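Local coordinates for tailspike protein (Acinetobacter phage vB_ApiP_P1, PDB 6E1R) that probably binds and hydrolyses the capsular polysaccharide of its Acinetobacter host, acting as the trimeric receptor-recognising spike of the phage tail, at residues 246-251 with 267-272; 272-277 with 296-301; 316-321 with 330-335. All coordinates share one frame; numbering follows the deposited sequence.

Overall arrangement
All three contacts belong to the mid-chain parallel beta-helix and follow one another without nesting. From the N terminus, contact 1 (246-251 with 267-272) closes a loop of 15 residues and sets the linker after strand 235-239 against the corner that ends strand 267-270. Contact 2 (272-277 with 296-301) shares Tyr272 with it, closes 18 residues and sets the chain after this corner beside the end of strand 293-297 and the turn after it, in the next coil; Pro248 O and Trp276 NE1 join the two. Contact 3 (316-321 with 330-335) closes 8 residues and spans the interior between two faces. Probable backbone hydrogen bonds of Ile301 with Leu331 and Lys333 tie contacts 2 and 3.

Contact 1 (246-251 with 267-272)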
loop_
_atom_site.group_PDB
_atom_site.type_symbol
_atom_site.label_atom_id
_atom_site.label_comp_id
_atom_site.label_asym_id
_atom_site.label_seq_id
_atom_site.Cartn_x
_atom_site.Cartn_y
_atom_site.Cartn_z
ATOM N N ARG A 246 -21.998 -12.169 -12.880
ATOM C CA ARG A 246 -20.656 -12.289 -13.452
ATOM C C ARG A 246 -20.078 -10.879 -13.560
ATOM O O ARG A 246 -20.231 -10.211 -14.584
ATOM C CB ARG A 246 -20.718 -12.993 -14.799
ATOM C CG ARG A 246 -20.983 -14.477 -14.639
ATOM C CD ARG A 246 -21.293 -15.167 -15.952
ATOM N NE ARG A 246 -22.162 -16.332 -15.757
ATOM C CZ ARG A 246 -21.848 -17.425 -15.065
ATOM N NH1 ARG A 246 -20.665 -17.536 -14.476
ATOM N NH2 ARG A 246 -22.728 -18.412 -14.955
ATOM N N GLU A 247 -19.396 -10.442 -12.499
ATOM C CA GLU A 247 -18.825 -9.108 -12.447
ATOM C C GLU A 247 -17.300 -9.172 -12.419
ATOM O O GLU A 247 -16.727 -10.035 -11.746
ATOM C CB GLU A 247 -19.326 -8.356 -11.208
ATOM C CG GLU A 247 -20.844 -8.247 -11.133
ATOM C CD GLU A 247 -21.328 -7.651 -9.825
ATOM O OE1 GLU A 247 -20.490 -7.417 -8.929
ATOM O OE2 GLU A 247 -22.548 -7.418 -9.690
ATOM N N PRO A 248 -16.616 -8.275 -13.132
ATOM C CA PRO A 248 -15.146 -8.287 -13.112
ATOM C C PRO A 248 -14.578 -7.792 -11.790
ATOM O O PRO A 248 -14.534 -6.583 -11.545
ATOM C CB PRO A 248 -14.765 -7.351 -14.270
ATOM C CG PRO A 248 -16.049 -7.045 -15.002
ATOM C CD PRO A 248 -17.152 -7.234 -14.020
ATOM N N ASN A 249 -14.114 -8.711 -10.945
ATOM C CA ASN A 249 -13.705 -8.388 -9.586
ATOM C C ASN A 249 -12.264 -8.811 -9.327
ATOM O O ASN A 249 -11.711 -9.669 -10.018
ATOM C CB ASN A 249 -14.615 -9.077 -8.561
ATOM C CG ASN A 249 -16.083 -8.788 -8.789
ATOM O OD1 ASN A 249 -16.449 -7.738 -9.316
ATOM N ND2 ASN A 249 -16.936 -9.723 -8.388
ATOM N N ALA A 250 -11.655 -8.175 -8.324
ATOM C CA ALA A 250 -10.419 -8.652 -7.695
ATOM C C ALA A 250 -9.279 -8.814 -8.703
ATOM O O ALA A 250 -8.686 -9.884 -8.844
ATOM C CB ALA A 250 -10.672 -9.964 -6.946
ATOM N N ASN A 251 -8.965 -7.725 -9.396
ATOM C CA ASN A 251 -7.896 -7.717 -10.390
ATOM C C ASN A 251 -6.829 -6.720 -9.953
ATOM O O ASN A 251 -7.084 -5.513 -9.901
ATOM C CB ASN A 251 -8.456 -7.386 -11.771
ATOM C CG ASN A 251 -9.450 -8.428 -12.251
ATOM O OD1 ASN A 251 -9.238 -9.629 -12.080
ATOM N ND2 ASN A 251 -10.552 -7.973 -12.829
ATOM N N ILE A 267 -8.081 0.918 -20.035
ATOM C CA ILE A 267 -8.663 -0.126 -19.201
ATOM C C ILE A 267 -10.143 0.178 -19.021
ATOM O O ILE A 267 -10.523 1.328 -18.776
ATOM C CB ILE A 267 -7.949 -0.228 -17.838
ATOM C CG1 ILE A 267 -6.445 -0.417 -18.041
ATOM C CG2 ILE A 267 -8.522 -1.372 -17.016
ATOM C CD1 ILE A 267 -5.646 -0.400 -16.758
ATOM N N GLU A 268 -10.978 -0.853 -19.145
ATOM C CA GLU A 268 -12.421 -0.681 -19.070
ATOM C C GLU A 268 -13.059 -1.920 -18.463
ATOM O O GLU A 268 -12.709 -3.048 -18.824
ATOM C CB GLU A 268 -13.022 -0.415 -20.456
ATOM C CG GLU A 268 -14.536 -0.279 -20.462
ATOM C CD GLU A 268 -15.093 0.003 -21.844
ATOM O OE1 GLU A 268 -14.380 -0.251 -22.837
ATOM O OE2 GLU A 268 -16.245 0.476 -21.938
ATOM N N TRP A 269 -13.993 -1.703 -17.540
ATOM C CA TRP A 269 -14.816 -2.780 -17.012
ATOM C C TRP A 269 -16.136 -2.195 -16.530
ATOM O O TRP A 269 -16.214 -1.016 -16.176
ATOM C CB TRP A 269 -14.115 -3.546 -15.880
ATOM C CG TRP A 269 -14.084 -2.841 -14.556
ATOM C CD1 TRP A 269 -15.009 -2.934 -13.558
ATOM C CD2 TRP A 269 -13.056 -1.970 -14.069
ATOM N NE1 TRP A 269 -14.632 -2.160 -12.488
ATOM C CE2 TRP A 269 -13.436 -1.558 -12.776
ATOM C CE3 TRP A 269 -11.856 -1.490 -14.604
ATOM C CZ2 TRP A 269 -12.659 -0.690 -12.009
ATOM C CZ3 TRP A 269 -11.086 -0.627 -13.840
ATOM C CH2 TRP A 269 -11.492 -0.236 -12.557
ATOM N N ASP A 270 -17.172 -3.025 -16.535
ATOM C CA ASP A 270 -18.522 -2.575 -16.215
ATOM C C ASP A 270 -19.111 -3.471 -15.127
ATOM O O ASP A 270 -18.395 -4.147 -14.377
ATOM C CB ASP A 270 -19.387 -2.553 -17.483
ATOM C CG ASP A 270 -19.489 -3.917 -18.151
ATOM O OD1 ASP A 270 -18.915 -4.894 -17.625
ATOM O OD2 ASP A 270 -20.148 -4.013 -19.208
ATOM N N SER A 271 -20.443 -3.474 -15.037
ATOM C CA SER A 271 -21.204 -4.317 -14.116
ATOM C C SER A 271 -20.862 -4.047 -12.654
ATOM O O SER A 271 -21.070 -4.915 -11.800
ATOM C CB SER A 271 -21.010 -5.804 -14.437
ATOM O OG SER A 271 -21.374 -6.082 -15.778
ATOM N N TYR A 272 -20.346 -2.852 -12.356
ATOM C CA TYR A 272 -19.967 -2.467 -10.996
ATOM C C TYR A 272 -18.927 -3.428 -10.421
ATOM O O TYR A 272 -19.005 -3.837 -9.262
ATOM C CB TYR A 272 -21.193 -2.364 -10.086
ATOM C CG TYR A 272 -22.242 -1.411 -10.612
ATOM C CD1 TYR A 272 -23.272 -1.862 -11.429
ATOM C CD2 TYR A 272 -22.195 -0.057 -10.305
ATOM C CE1 TYR A 272 -24.229 -0.994 -11.919
ATOM C CE2 TYR A 272 -23.151 0.821 -10.790
ATOM C CZ TYR A 272 -24.164 0.345 -11.596
ATOM O OH TYR A 272 -25.117 1.211 -12.083
#
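Pro248 lies against the end of strand 267-270, its CB, CG and CD set against Trp269, Asp270 and Ser271. Its CG meets Trp269 CB at 4.1 Å, and the two side chains cross obliquely. Next round the ring, Pro248 CD approaches the carbonyl oxygen of Asp270 at 3.3 Å and touches Ser271 CB at 4.1 Å. Glu247 adds a second patch: its aliphatic CG packs on Ser271 CB at 4.1 Å, while its CD lies 3.4 Å from Ser271 O. CG of Glu247 stands beside its own backbone N (chi1 -57°), and the chain, extended beyond it, lies alongside the Ser271 carbonyl. Contact across the pair is by packing, and the polar ends of Glu247, Asp270 and Trp269 are bonded outside it: Glu247 OE2 to Gly244 N, Asp270 OD1 to Gly241 N, and Trp269 NE1 to Gly273 O.

Behind this first shell, Ser271 and Tyr272 both have positive phi (60° and 58°), a left-handed conformation that swings the chain off strand 267-270 into the next face of the beta-helix. The corner presents Ser271 CB and Ser271 O to the 246-251 loop. Glu247 lies at the solvent-facing margin, its side chain about 8 Å from a bound sodium ion, whereas Pro248 and Trp269 are buried.

Pro248 O is bonded to Trp276 NE1, and the Trp276 ring stacks on that of Trp269. The contact thus joins the loop leading into strand 251-254 to strand 267-270, which is flanked in its parallel sheet by strands 235-239 and 293-297.

Contact 2 (272-277 with 296-301); sequences YGTQWH and TASSPI
The Tyr272 ring carries the methyl of Thr296 on one face: CG2 stands over the ring centre, 4.0 Å from the centroid and 11° off the normal, a CH-pi contact. The phenol OH is bonded to Asn323 N. Here two successive coils of the parallel beta-helix lie side by side at a turn. The other flat group, His277, has Gln275 C over one face, offset toward the rim, and Ile301 C near its plane at the edge. Two bonds fix this ring: ND1 pairs with Met302 N, and NE2 donates to Gln275 OE1 at 2.6 Å, approaching from above the Gln275 amide plane. The glutamine chain is bent at chi2 (-71°), which turns its CD back. On the second subunit of the trimer, Gly306 N bonds to Gln275 OE1 and Gly336 O to NE2, which also packs on Pro300 CD at 3.8 Å.

Between these rings the coils are linked by Ser298. Its OG donates to Tyr272 O at 2.9 Å from above the carbonyl plane, while its N makes a weak bond to Gly273 O. A second weak bond runs from Tyr272 N to Thr296 O.

The outer side faces the second subunit, where Tyr307 OH bonds to Thr274 OG1 and His338 ND1 to Ser299 OG. A water bridges the two backbones near Gln275: it accepts from Gln275 N at 2.7 Å and is within hydrogen-bonding reach of both Ser298 O and, at 2.9 Å, Pro300 O.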
loop_
_atom_site.group_PDB
_atom_site.type_symbol
_atom_site.label_atom_id
_atom_site.label_comp_id
_atom_site.label_asym_id
_atom_site.label_seq_id
_atom_site.Cartn_x
_atom_site.Cartn_y
_atom_site.Cartn_z
ATOM N N TYR A 272 -20.346 -2.852 -12.356
ATOM C CA TYR A 272 -19.967 -2.467 -10.996
ATOM C C TYR A 272 -18.927 -3.428 -10.421
ATOM O O TYR A 272 -19.005 -3.837 -9.262
ATOM C CB TYR A 272 -21.193 -2.364 -10.086
ATOM C CG TYR A 272 -22.242 -1.411 -10.612
ATOM C CD1 TYR A 272 -23.272 -1.862 -11.429
ATOM C CD2 TYR A 272 -22.195 -0.057 -10.305
ATOM C CE1 TYR A 272 -24.229 -0.994 -11.919
ATOM C CE2 TYR A 272 -23.151 0.821 -10.790
ATOM C CZ TYR A 272 -24.164 0.345 -11.596
ATOM O OH TYR A 272 -25.117 1.211 -12.083
ATOM N N GLY A 273 -17.948 -3.791 -11.249
ATOM C CA GLY A 273 -16.889 -4.666 -10.785
ATOM C C GLY A 273 -16.064 -4.020 -9.690
ATOM O O GLY A 273 -15.850 -2.807 -9.672
ATOM N N THR A 274 -15.579 -4.853 -8.774
ATOM C CA THR A 274 -14.968 -4.387 -7.540
ATOM C C THR A 274 -13.484 -4.732 -7.482
ATOM O O THR A 274 -13.036 -5.735 -8.042
ATOM C CB THR A 274 -15.675 -4.992 -6.321
ATOM O OG1 THR A 274 -15.631 -6.422 -6.400
ATOM C CG2 THR A 274 -17.123 -4.544 -6.271
ATOM N N GLN A 275 -12.732 -3.871 -6.795
ATOM C CA GLN A 275 -11.349 -4.127 -6.391
ATOM C C GLN A 275 -10.431 -4.300 -7.607
ATOM O O GLN A 275 -9.972 -5.394 -7.939
ATOM C CB GLN A 275 -11.279 -5.340 -5.455
ATOM C CG GLN A 275 -12.010 -5.136 -4.136
ATOM C CD GLN A 275 -11.300 -4.162 -3.218
ATOM O OE1 GLN A 275 -10.078 -4.209 -3.071
ATOM N NE2 GLN A 275 -12.063 -3.269 -2.596
ATOM N N TRP A 276 -10.175 -3.169 -8.258
ATOM C CA TRP A 276 -9.136 -3.040 -9.276
ATOM C C TRP A 276 -8.090 -2.078 -8.723
ATOM O O TRP A 276 -8.351 -0.877 -8.602
ATOM C CB TRP A 276 -9.707 -2.518 -10.594
ATOM C CG TRP A 276 -10.570 -3.481 -11.361
ATOM C CD1 TRP A 276 -11.730 -4.061 -10.938
ATOM C CD2 TRP A 276 -10.359 -3.940 -12.704
ATOM N NE1 TRP A 276 -12.247 -4.865 -11.927
ATOM C CE2 TRP A 276 -11.423 -4.807 -13.021
ATOM C CE3 TRP A 276 -9.368 -3.708 -13.664
ATOM C CZ2 TRP A 276 -11.526 -5.441 -14.259
ATOM C CZ3 TRP A 276 -9.471 -4.340 -14.891
ATOM C CH2 TRP A 276 -10.542 -5.197 -15.176
ATOM N N HIS A 277 -6.913 -2.599 -8.382
ATOM C CA HIS A 277 -5.868 -1.797 -7.764
ATOM C C HIS A 277 -4.575 -1.919 -8.558
ATOM O O HIS A 277 -4.342 -2.914 -9.249
ATOM C CB HIS A 277 -5.641 -2.209 -6.305
ATOM C CG HIS A 277 -6.865 -2.093 -5.452
ATOM N ND1 HIS A 277 -7.538 -0.903 -5.275
ATOM C CD2 HIS A 277 -7.542 -3.019 -4.732
ATOM C CE1 HIS A 277 -8.575 -1.100 -4.482
ATOM N NE2 HIS A 277 -8.599 -2.375 -4.137
ATOM N N THR A 296 -17.534 1.391 -15.070
ATOM C CA THR A 296 -18.758 1.362 -14.271
ATOM C C THR A 296 -18.457 0.415 -13.116
ATOM O O THR A 296 -18.626 -0.800 -13.225
ATOM C CB THR A 296 -19.953 0.899 -15.096
ATOM O OG1 THR A 296 -20.143 1.783 -16.208
ATOM C CG2 THR A 296 -21.217 0.873 -14.246
ATOM N N ALA A 297 -17.973 0.976 -12.010
ATOM C CA ALA A 297 -17.399 0.184 -10.935
ATOM C C ALA A 297 -18.005 0.558 -9.592
ATOM O O ALA A 297 -18.637 1.605 -9.433
ATOM C CB ALA A 297 -15.876 0.361 -10.870
ATOM N N SER A 298 -17.804 -0.334 -8.626
ATOM C CA SER A 298 -18.036 -0.071 -7.215
ATOM C C SER A 298 -16.781 -0.485 -6.458
ATOM O O SER A 298 -15.840 -1.035 -7.039
ATOM C CB SER A 298 -19.280 -0.801 -6.690
ATOM O OG SER A 298 -19.153 -2.203 -6.822
ATOM N N SER A 299 -16.763 -0.195 -5.151
ATOM C CA SER A 299 -15.612 -0.404 -4.274
ATOM C C SER A 299 -14.483 0.549 -4.663
ATOM O O SER A 299 -14.483 1.091 -5.775
ATOM C CB SER A 299 -15.142 -1.864 -4.310
ATOM O OG SER A 299 -15.924 -2.671 -3.449
ATOM N N PRO A 300 -13.513 0.791 -3.782
ATOM C CA PRO A 300 -12.471 1.775 -4.086
ATOM C C PRO A 300 -11.519 1.313 -5.179
ATOM O O PRO A 300 -11.388 0.125 -5.482
ATOM C CB PRO A 300 -11.734 1.931 -2.752
ATOM C CG PRO A 300 -11.970 0.640 -2.063
ATOM C CD PRO A 300 -13.376 0.271 -2.410
ATOM N N ILE A 301 -10.850 2.297 -5.775
ATOM C CA ILE A 301 -9.795 2.078 -6.758
ATOM C C ILE A 301 -8.557 2.809 -6.257
ATOM O O ILE A 301 -8.595 4.028 -6.049
ATOM C CB ILE A 301 -10.197 2.572 -8.156
ATOM C CG1 ILE A 301 -11.492 1.896 -8.609
ATOM C CG2 ILE A 301 -9.075 2.319 -9.153
ATOM C CD1 ILE A 301 -12.032 2.435 -9.915
HETATM O O HOH W 1 -13.322 -1.274 -7.172
#

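Contact 3 (316-321 with 330-335); sequences YVIKTL and PLIKFQ
Ile318 and Ile332 reach toward each other tip to tip across the interior of the beta-helix. From CB of Ile318 two branches part. CG1, anti to the backbone N (chi1 -177°), heads inward and comes 4.1 Å from Ile332 CD1; the CD1 it carries touches Ile332 CD1 at 3.6 Å. The other branch, CG2, serves two partners: Ile332 CD1 at 4.0 Å, and Phe334 CZ at 4.1 Å, where the methyl sits at the ring edge near its plane. Ile332 CD1 is thus shared, since Thr320 CG2 also meets it at 4.0 Å.

The backbones stand apart, the axes of strands 318-320 and 331-335 coming no closer than 10.6 Å and running antiparallel (172°), so side chains alone bridge the gap. Phe334 continues along the interior, its ring stacked on Phe360 and parallel to that of Phe303. On the outside of the same strand, Lys333 forms a salt bridge with Glu361 of the second subunit, and Gln335 bonds to its counterparts in both neighbouring subunits. Such apolar side chains piled coil upon coil, inside a wall that, to judge from the contacts of Gln335 with its copies, lies near the trimer axis, are characteristic of trimeric beta-helical tailspikes.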
loop_
_atom_site.group_PDB
_atom_site.type_symbol
_atom_site.label_atom_id
_atom_site.label_comp_id
_atom_site.label_asym_id
_atom_site.label_seq_id
_atom_site.Cartn_x
_atom_site.Cartn_y
_atom_site.Cartn_z
ATOM N N TYR A 316 -9.225 12.747 -19.350
ATOM C CA TYR A 316 -9.276 12.352 -17.953
ATOM C C TYR A 316 -8.338 11.180 -17.698
ATOM O O TYR A 316 -7.999 10.417 -18.606
ATOM C CB TYR A 316 -10.704 11.969 -17.542
ATOM C CG TYR A 316 -11.752 12.973 -17.967
ATOM C CD1 TYR A 316 -11.795 14.246 -17.410
ATOM C CD2 TYR A 316 -12.710 12.641 -18.916
ATOM C CE1 TYR A 316 -12.756 15.161 -17.797
ATOM C CE2 TYR A 316 -13.674 13.549 -19.308
ATOM C CZ TYR A 316 -13.693 14.806 -18.746
ATOM O OH TYR A 316 -14.653 15.713 -19.135
ATOM N N VAL A 317 -7.912 11.049 -16.443
ATOM C CA VAL A 317 -7.134 9.882 -16.044
ATOM C C VAL A 317 -8.057 8.716 -15.719
ATOM O O VAL A 317 -7.861 7.594 -16.196
ATOM C CB VAL A 317 -6.215 10.223 -14.858
ATOM C CG1 VAL A 317 -5.561 8.962 -14.317
ATOM C CG2 VAL A 317 -5.162 11.232 -15.279
ATOM N N ILE A 318 -9.081 8.965 -14.907
ATOM C CA ILE A 318 -10.072 7.955 -14.568
ATOM C C ILE A 318 -11.450 8.604 -14.614
ATOM O O ILE A 318 -11.628 9.743 -14.169
ATOM C CB ILE A 318 -9.789 7.318 -13.189
ATOM C CG1 ILE A 318 -10.801 6.211 -12.888
ATOM C CG2 ILE A 318 -9.781 8.376 -12.088
ATOM C CD1 ILE A 318 -10.401 5.317 -11.736
ATOM N N LYS A 319 -12.418 7.884 -15.177
ATOM C CA LYS A 319 -13.786 8.372 -15.331
ATOM C C LYS A 319 -14.742 7.274 -14.889
ATOM O O LYS A 319 -14.842 6.232 -15.545
ATOM C CB LYS A 319 -14.064 8.788 -16.775
ATOM C CG LYS A 319 -15.483 9.274 -17.015
ATOM C CD LYS A 319 -15.683 9.712 -18.455
ATOM C CE LYS A 319 -17.095 10.222 -18.687
ATOM N NZ LYS A 319 -17.272 10.761 -20.064
ATOM N N THR A 320 -15.442 7.505 -13.783
ATOM C CA THR A 320 -16.386 6.534 -13.252
ATOM C C THR A 320 -17.774 6.759 -13.839
ATOM O O THR A 320 -18.184 7.892 -14.105
ATOM C CB THR A 320 -16.449 6.614 -11.725
ATOM O OG1 THR A 320 -16.622 7.980 -11.321
ATOM C CG2 THR A 320 -15.173 6.059 -11.107
ATOM N N LEU A 321 -18.498 5.660 -14.037
ATOM C CA LEU A 321 -19.829 5.677 -14.625
ATOM C C LEU A 321 -20.768 4.824 -13.783
ATOM O O LEU A 321 -20.351 4.134 -12.849
ATOM C CB LEU A 321 -19.806 5.165 -16.072
ATOM C CG LEU A 321 -19.107 6.036 -17.116
ATOM C CD1 LEU A 321 -18.890 5.257 -18.399
ATOM C CD2 LEU A 321 -19.932 7.278 -17.387
ATOM N N PRO A 330 -16.374 4.481 -3.661
ATOM C CA PRO A 330 -16.369 5.445 -2.553
ATOM C C PRO A 330 -15.124 6.314 -2.554
ATOM O O PRO A 330 -15.172 7.481 -2.153
ATOM C CB PRO A 330 -16.432 4.549 -1.311
ATOM C CG PRO A 330 -15.769 3.285 -1.742
ATOM C CD PRO A 330 -16.127 3.105 -3.196
ATOM N N LEU A 331 -14.002 5.753 -3.002
ATOM C CA LEU A 331 -12.720 6.431 -2.908
ATOM C C LEU A 331 -11.822 6.027 -4.067
ATOM O O LEU A 331 -11.734 4.845 -4.411
ATOM C CB LEU A 331 -12.026 6.109 -1.580
ATOM C CG LEU A 331 -10.568 6.550 -1.456
ATOM C CD1 LEU A 331 -10.466 8.063 -1.533
ATOM C CD2 LEU A 331 -9.956 6.029 -0.165
ATOM N N ILE A 332 -11.161 7.014 -4.661
ATOM C CA ILE A 332 -10.074 6.791 -5.606
ATOM C C ILE A 332 -8.839 7.448 -5.009
ATOM O O ILE A 332 -8.757 8.682 -4.938
ATOM C CB ILE A 332 -10.384 7.349 -7.000
ATOM C CG1 ILE A 332 -11.589 6.627 -7.606
ATOM C CG2 ILE A 332 -9.168 7.215 -7.906
ATOM C CD1 ILE A 332 -11.942 7.098 -9.001
ATOM N N LYS A 333 -7.881 6.634 -4.575
ATOM C CA LYS A 333 -6.698 7.120 -3.877
ATOM C C LYS A 333 -5.493 7.078 -4.803
ATOM O O LYS A 333 -5.191 6.036 -5.394
ATOM C CB LYS A 333 -6.422 6.294 -2.619
ATOM C CG LYS A 333 -5.249 6.817 -1.803
ATOM C CD LYS A 333 -5.102 6.082 -0.482
ATOM C CE LYS A 333 -4.007 6.709 0.371
ATOM N NZ LYS A 333 -3.819 5.995 1.665
ATOM N N PHE A 334 -4.812 8.212 -4.925
ATOM C CA PHE A 334 -3.544 8.316 -5.644
ATOM C C PHE A 334 -2.460 8.469 -4.580
ATOM O O PHE A 334 -2.141 9.580 -4.152
ATOM C CB PHE A 334 -3.557 9.492 -6.615
ATOM C CG PHE A 334 -4.565 9.355 -7.720
ATOM C CD1 PHE A 334 -4.256 8.662 -8.878
ATOM C CD2 PHE A 334 -5.825 9.917 -7.599
ATOM C CE1 PHE A 334 -5.184 8.536 -9.894
ATOM C CE2 PHE A 334 -6.756 9.792 -8.613
ATOM C CZ PHE A 334 -6.436 9.102 -9.760
ATOM N N GLN A 335 -1.899 7.342 -4.149
ATOM C CA GLN A 335 -0.933 7.309 -3.052
ATOM C C GLN A 335 0.475 7.352 -3.635
ATOM O O GLN A 335 0.994 6.340 -4.111
ATOM C CB GLN A 335 -1.145 6.073 -2.185
ATOM C CG GLN A 335 -0.177 5.961 -1.020
ATOM C CD GLN A 335 -0.532 4.834 -0.069
ATOM O OE1 GLN A 335 -1.668 4.361 -0.045
ATOM N NE2 GLN A 335 0.442 4.398 0.722
#